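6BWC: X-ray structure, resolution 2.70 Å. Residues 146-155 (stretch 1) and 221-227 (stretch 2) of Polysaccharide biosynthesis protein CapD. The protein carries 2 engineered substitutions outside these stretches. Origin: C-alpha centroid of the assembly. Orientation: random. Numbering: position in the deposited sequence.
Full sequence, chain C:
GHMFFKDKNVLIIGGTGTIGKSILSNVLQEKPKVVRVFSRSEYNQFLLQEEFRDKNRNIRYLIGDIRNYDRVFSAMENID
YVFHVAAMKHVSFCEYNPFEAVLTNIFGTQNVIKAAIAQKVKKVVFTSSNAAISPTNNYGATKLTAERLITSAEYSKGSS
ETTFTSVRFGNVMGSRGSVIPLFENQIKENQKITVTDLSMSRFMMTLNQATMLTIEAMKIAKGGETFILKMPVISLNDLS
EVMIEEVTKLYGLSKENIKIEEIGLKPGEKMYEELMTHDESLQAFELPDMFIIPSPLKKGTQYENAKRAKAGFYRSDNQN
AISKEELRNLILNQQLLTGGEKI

Stretch 1, residues 146-155: AERLITSAEY
Stretch 2 (221-227) AKGGETF

This is a small van der Waals contact, burying 204 Å² in all, in which one flank of a helix rests against a glycine-bearing loop without a single hydrogen bond between the two. Residues 146-155 are helical throughout, held by i to i+4 bonds such as Ile-150 N to Ala-146 O (3.0 Å) and Tyr-155 N to Thr-151 O (3.0 Å); that from Glu-154 N to Ile-150 O is weak at 3.4 Å. The second stretch is loop until Thr-226, where a strand begins. It passes the helix in the opposite sense of sequence: Glu-154 meets residues 222-224, the CA atoms of Thr-151 and Gly-224 lie 5.1 Å apart, and those of Glu-147 and Thr-226 have spread to 8.8 Å.

Glu-154 is the centre of the contact. Its CB points toward the loop, and with chi1 t and chi2 p its methylene CG lies 3.6 Å from both Gly-223 C and Gly-224 N, so the aliphatic part of an acidic side chain covers bare backbone. Glycine suits both places: at phi/psi 129/128 and 92/-1 a CB would jam against the preceding carbonyl, and at Gly-223 it would also fall 2.6 Å from Glu-154 OE2. The loop is braced from within, Gly-223 N donating to Glu-225 OE1 (2.7 Å, 163°); Glu-225 has chi1 p.

One turn back, Thr-151 (chi1 m) bonds its OG1 to Glu-147 O at 3.0 Å, satisfying the hydroxyl within the helix, while its methyl CG2 lies 4.4 Å from Gly-224 O. At the wider end Glu-147 (chi1 m, chi2 t) reaches out from a sideways CB, yet its OE1 stays 4.3 Å from Thr-226 OG1 (chi1 m), too far to bond; both its carboxylate oxygens are hydrogen-bonded elsewhere in the structure.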

ATOM      1  N   ALA C 146      -2.000   4.319  21.956  1.00 11.52           N
ATOM      2  CA  ALA C 146      -3.060   5.234  21.491  1.00 11.85           C
ATOM      3  C   ALA C 146      -3.079   6.540  22.288  1.00 12.40           C
ATOM      4  O   ALA C 146      -2.843   7.593  21.716  1.00 12.39           O
ATOM      5  CB  ALA C 146      -4.413   4.561  21.540  1.00 11.79           C
ATOM      6  N   GLU C 147      -3.311   6.461  23.607  1.00 13.05           N
ATOM      7  CA  GLU C 147      -3.094   7.599  24.525  1.00 13.31           C
ATOM      8  C   GLU C 147      -1.906   8.481  24.149  1.00 14.03           C
ATOM      9  O   GLU C 147      -2.004   9.726  24.151  1.00 13.83           O
ATOM     10  CB  GLU C 147      -2.878   7.098  25.949  1.00 13.00           C
ATOM     11  CG  GLU C 147      -4.184   6.774  26.674  1.00 12.94           C
ATOM     12  CD  GLU C 147      -4.107   6.951  28.174  1.00 12.37           C
ATOM     13  OE1 GLU C 147      -3.511   7.949  28.624  1.00 11.83           O
ATOM     14  OE2 GLU C 147      -4.668   6.103  28.891  1.00 12.13           O
ATOM     15  N   ARG C 148      -0.798   7.812  23.830  1.00 14.79           N
ATOM     16  CA  ARG C 148       0.426   8.486  23.396  1.00 15.60           C
ATOM     17  C   ARG C 148       0.347   9.183  22.046  1.00 15.57           C
ATOM     18  O   ARG C 148       0.838  10.314  21.917  1.00 16.30           O
ATOM     19  CB  ARG C 148       1.626   7.528  23.442  1.00 16.10           C
ATOM     20  CG  ARG C 148       2.586   7.781  24.586  1.00 16.80           C
ATOM     21  CD  ARG C 148       1.901   8.099  25.904  1.00 17.60           C
ATOM     22  NE  ARG C 148       2.772   7.745  27.021  1.00 18.41           N
ATOM     23  CZ  ARG C 148       2.367   7.568  28.276  1.00 19.00           C
ATOM     24  NH1 ARG C 148       3.243   7.207  29.209  1.00 19.35           N
ATOM     25  NH2 ARG C 148       1.091   7.738  28.610  1.00 19.62           N
ATOM     26  N   LEU C 149      -0.237   8.518  21.052  1.00 15.24           N
ATOM     27  CA  LEU C 149      -0.550   9.168  19.766  1.00 15.20           C
ATOM     28  C   LEU C 149      -1.390  10.442  19.943  1.00 15.52           C
ATOM     29  O   LEU C 149      -1.167  11.456  19.300  1.00 16.25           O
ATOM     30  CB  LEU C 149      -1.345   8.231  18.874  1.00 14.78           C
ATOM     31  CG  LEU C 149      -0.678   7.344  17.853  1.00 14.65           C
ATOM     32  CD1 LEU C 149       0.775   7.036  18.148  1.00 14.93           C
ATOM     33  CD2 LEU C 149      -1.500   6.066  17.778  1.00 14.64           C
ATOM     34  N   ILE C 150      -2.370  10.372  20.819  1.00 15.90           N
ATOM     35  CA  ILE C 150      -3.253  11.501  21.078  1.00 16.01           C
ATOM     36  C   ILE C 150      -2.507  12.722  21.618  1.00 15.16           C
ATOM     37  O   ILE C 150      -2.715  13.816  21.113  1.00 14.76           O
ATOM     38  CB  ILE C 150      -4.425  11.068  22.004  1.00 16.47           C
ATOM     39  CG1 ILE C 150      -5.373  10.119  21.229  1.00 16.53           C
ATOM     40  CG2 ILE C 150      -5.177  12.278  22.576  1.00 16.72           C
ATOM     41  CD1 ILE C 150      -6.229  10.788  20.150  1.00 16.31           C
ATOM     42  N   THR C 151      -1.648  12.530  22.617  1.00 14.55           N
ATOM     43  CA  THR C 151      -0.870  13.641  23.185  1.00 14.43           C
ATOM     44  C   THR C 151       0.103  14.256  22.185  1.00 13.75           C
ATOM     45  O   THR C 151       0.231  15.483  22.121  1.00 13.25           O
ATOM     46  CB  THR C 151      -0.024  13.205  24.395  1.00 14.75           C
ATOM     47  OG1 THR C 151      -0.721  12.221  25.169  1.00 15.07           O
ATOM     48  CG2 THR C 151       0.291  14.398  25.264  1.00 14.86           C
ATOM     49  N   SER C 152       0.784  13.393  21.427  1.00 13.23           N
ATOM     50  CA  SER C 152       1.672  13.822  20.332  1.00 13.15           C
ATOM     51  C   SER C 152       1.004  14.666  19.227  1.00 13.15           C
ATOM     52  O   SER C 152       1.526  15.697  18.814  1.00 13.10           O
ATOM     53  CB  SER C 152       2.322  12.620  19.679  1.00 13.07           C
ATOM     54  OG  SER C 152       3.376  13.065  18.852  1.00 13.10           O
ATOM     55  N   ALA C 153      -0.143  14.205  18.745  1.00 13.35           N
ATOM     56  CA  ALA C 153      -0.972  14.987  17.843  1.00 13.60           C
ATOM     57  C   ALA C 153      -1.118  16.433  18.324  1.00 14.44           C
ATOM     58  O   ALA C 153      -0.869  17.363  17.558  1.00 15.23           O
ATOM     59  CB  ALA C 153      -2.334  14.345  17.701  1.00 13.40           C
ATOM     60  N   GLU C 154      -1.486  16.596  19.599  1.00 15.09           N
ATOM     61  CA  GLU C 154      -1.765  17.895  20.215  1.00 15.40           C
ATOM     62  C   GLU C 154      -0.515  18.739  20.270  1.00 16.23           C
ATOM     63  O   GLU C 154      -0.524  19.870  19.803  1.00 16.00           O
ATOM     64  CB  GLU C 154      -2.330  17.699  21.633  1.00 15.33           C
ATOM     65  CG  GLU C 154      -2.775  18.951  22.380  1.00 15.12           C
ATOM     66  CD  GLU C 154      -3.900  19.709  21.695  1.00 15.59           C
ATOM     67  OE1 GLU C 154      -4.715  19.083  20.975  1.00 16.01           O
ATOM     68  OE2 GLU C 154      -3.968  20.948  21.873  1.00 15.60           O
ATOM     69  N   TYR C 155       0.556  18.172  20.821  1.00 17.60           N
ATOM     70  CA  TYR C 155       1.862  18.856  20.950  1.00 18.97           C
ATOM     71  C   TYR C 155       2.383  19.461  19.648  1.00 19.80           C
ATOM     72  O   TYR C 155       2.939  20.559  19.656  1.00 19.85           O
ATOM     73  CB  TYR C 155       2.913  17.883  21.489  1.00 19.33           C
ATOM     74  CG  TYR C 155       4.243  18.510  21.831  1.00 20.54           C
ATOM     75  CD1 TYR C 155       5.434  18.069  21.238  1.00 21.57           C
ATOM     76  CD2 TYR C 155       4.324  19.559  22.743  1.00 21.31           C
ATOM     77  CE1 TYR C 155       6.669  18.653  21.562  1.00 21.96           C
ATOM     78  CE2 TYR C 155       5.546  20.143  23.078  1.00 21.43           C
ATOM     79  CZ  TYR C 155       6.716  19.690  22.494  1.00 21.61           C
ATOM     80  OH  TYR C 155       7.909  20.280  22.852  1.00 21.54           O
ATOM     81  N   ALA C 221     -12.679  20.370  27.216  1.00 34.47           N
ATOM     82  CA  ALA C 221     -11.260  20.083  27.084  1.00 33.67           C
ATOM     83  C   ALA C 221     -10.545  21.129  26.265  1.00 33.65           C
ATOM     84  O   ALA C 221     -10.980  21.472  25.163  1.00 31.66           O
ATOM     85  CB  ALA C 221     -11.019  18.702  26.496  1.00 33.31           C
ATOM     86  N   LYS C 222      -9.460  21.630  26.858  1.00 35.46           N
ATOM     87  CA  LYS C 222      -8.475  22.482  26.198  1.00 36.68           C
ATOM     88  C   LYS C 222      -7.628  21.728  25.150  1.00 33.74           C
ATOM     89  O   LYS C 222      -7.395  22.249  24.058  1.00 33.72           O
ATOM     90  CB  LYS C 222      -7.617  23.198  27.266  1.00 39.48           C
ATOM     91  CG  LYS C 222      -8.368  24.376  27.909  1.00 42.60           C
ATOM     92  CD  LYS C 222      -8.471  24.340  29.436  1.00 43.47           C
ATOM     93  CE  LYS C 222      -9.677  25.174  29.899  1.00 44.27           C
ATOM     94  NZ  LYS C 222      -9.868  25.213  31.380  1.00 43.18           N
ATOM     95  N   GLY C 223      -7.205  20.502  25.458  1.00 31.19           N
ATOM     96  CA  GLY C 223      -6.494  19.653  24.492  1.00 28.43           C
ATOM     97  C   GLY C 223      -5.213  19.084  25.049  1.00 26.06           C
ATOM     98  O   GLY C 223      -4.381  19.819  25.555  1.00 25.13           O
ATOM     99  N   GLY C 224      -5.064  17.768  24.948  1.00 24.83           N
ATOM    100  CA  GLY C 224      -3.915  17.053  25.476  1.00 24.45           C
ATOM    101  C   GLY C 224      -4.114  16.534  26.890  1.00 24.40           C
ATOM    102  O   GLY C 224      -3.209  15.890  27.447  1.00 24.75           O
ATOM    103  N   GLU C 225      -5.281  16.800  27.477  1.00 23.68           N
ATOM    104  CA  GLU C 225      -5.560  16.362  28.847  1.00 23.18           C
ATOM    105  C   GLU C 225      -6.160  14.985  28.835  1.00 22.84           C
ATOM    106  O   GLU C 225      -6.476  14.442  27.763  1.00 22.25           O
ATOM    107  CB  GLU C 225      -6.426  17.348  29.631  1.00 23.37           C
ATOM    108  CG  GLU C 225      -7.686  17.843  28.967  1.00 24.44           C
ATOM    109  CD  GLU C 225      -7.796  19.350  29.040  1.00 26.50           C
ATOM    110  OE1 GLU C 225      -7.935  19.973  27.967  1.00 26.84           O
ATOM    111  OE2 GLU C 225      -7.709  19.923  30.160  1.00 28.91           O
ATOM    112  N   THR C 226      -6.255  14.406  30.033  1.00 22.06           N
ATOM    113  CA  THR C 226      -6.838  13.080  30.240  1.00 21.23           C
ATOM    114  C   THR C 226      -7.808  13.143  31.419  1.00 20.49           C
ATOM    115  O   THR C 226      -7.390  13.373  32.537  1.00 20.37           O
ATOM    116  CB  THR C 226      -5.729  12.012  30.456  1.00 20.91           C
ATOM    117  OG1 THR C 226      -4.895  11.946  29.288  1.00 20.30           O
ATOM    118  CG2 THR C 226      -6.328  10.618  30.729  1.00 20.56           C
ATOM    119  N   PHE C 227      -9.097  12.955  31.163  1.00 20.21           N
ATOM    120  CA  PHE C 227     -10.099  12.918  32.237  1.00 20.99           C
ATOM    121  C   PHE C 227     -10.344  11.491  32.801  1.00 19.91           C
ATOM    122  O   PHE C 227     -10.576  10.555  32.038  1.00 19.60           O
ATOM    123  CB  PHE C 227     -11.422  13.483  31.723  1.00 22.47           C
ATOM    124  CG  PHE C 227     -11.355  14.925  31.309  1.00 23.59           C
ATOM    125  CD1 PHE C 227     -10.972  15.282  30.039  1.00 24.32           C
ATOM    126  CD2 PHE C 227     -11.709  15.925  32.191  1.00 24.43           C
ATOM    127  CE1 PHE C 227     -10.936  16.617  29.659  1.00 25.12           C
ATOM    128  CE2 PHE C 227     -11.655  17.258  31.829  1.00 24.83           C
ATOM    129  CZ  PHE C 227     -11.271  17.607  30.555  1.00 25.11           C
TER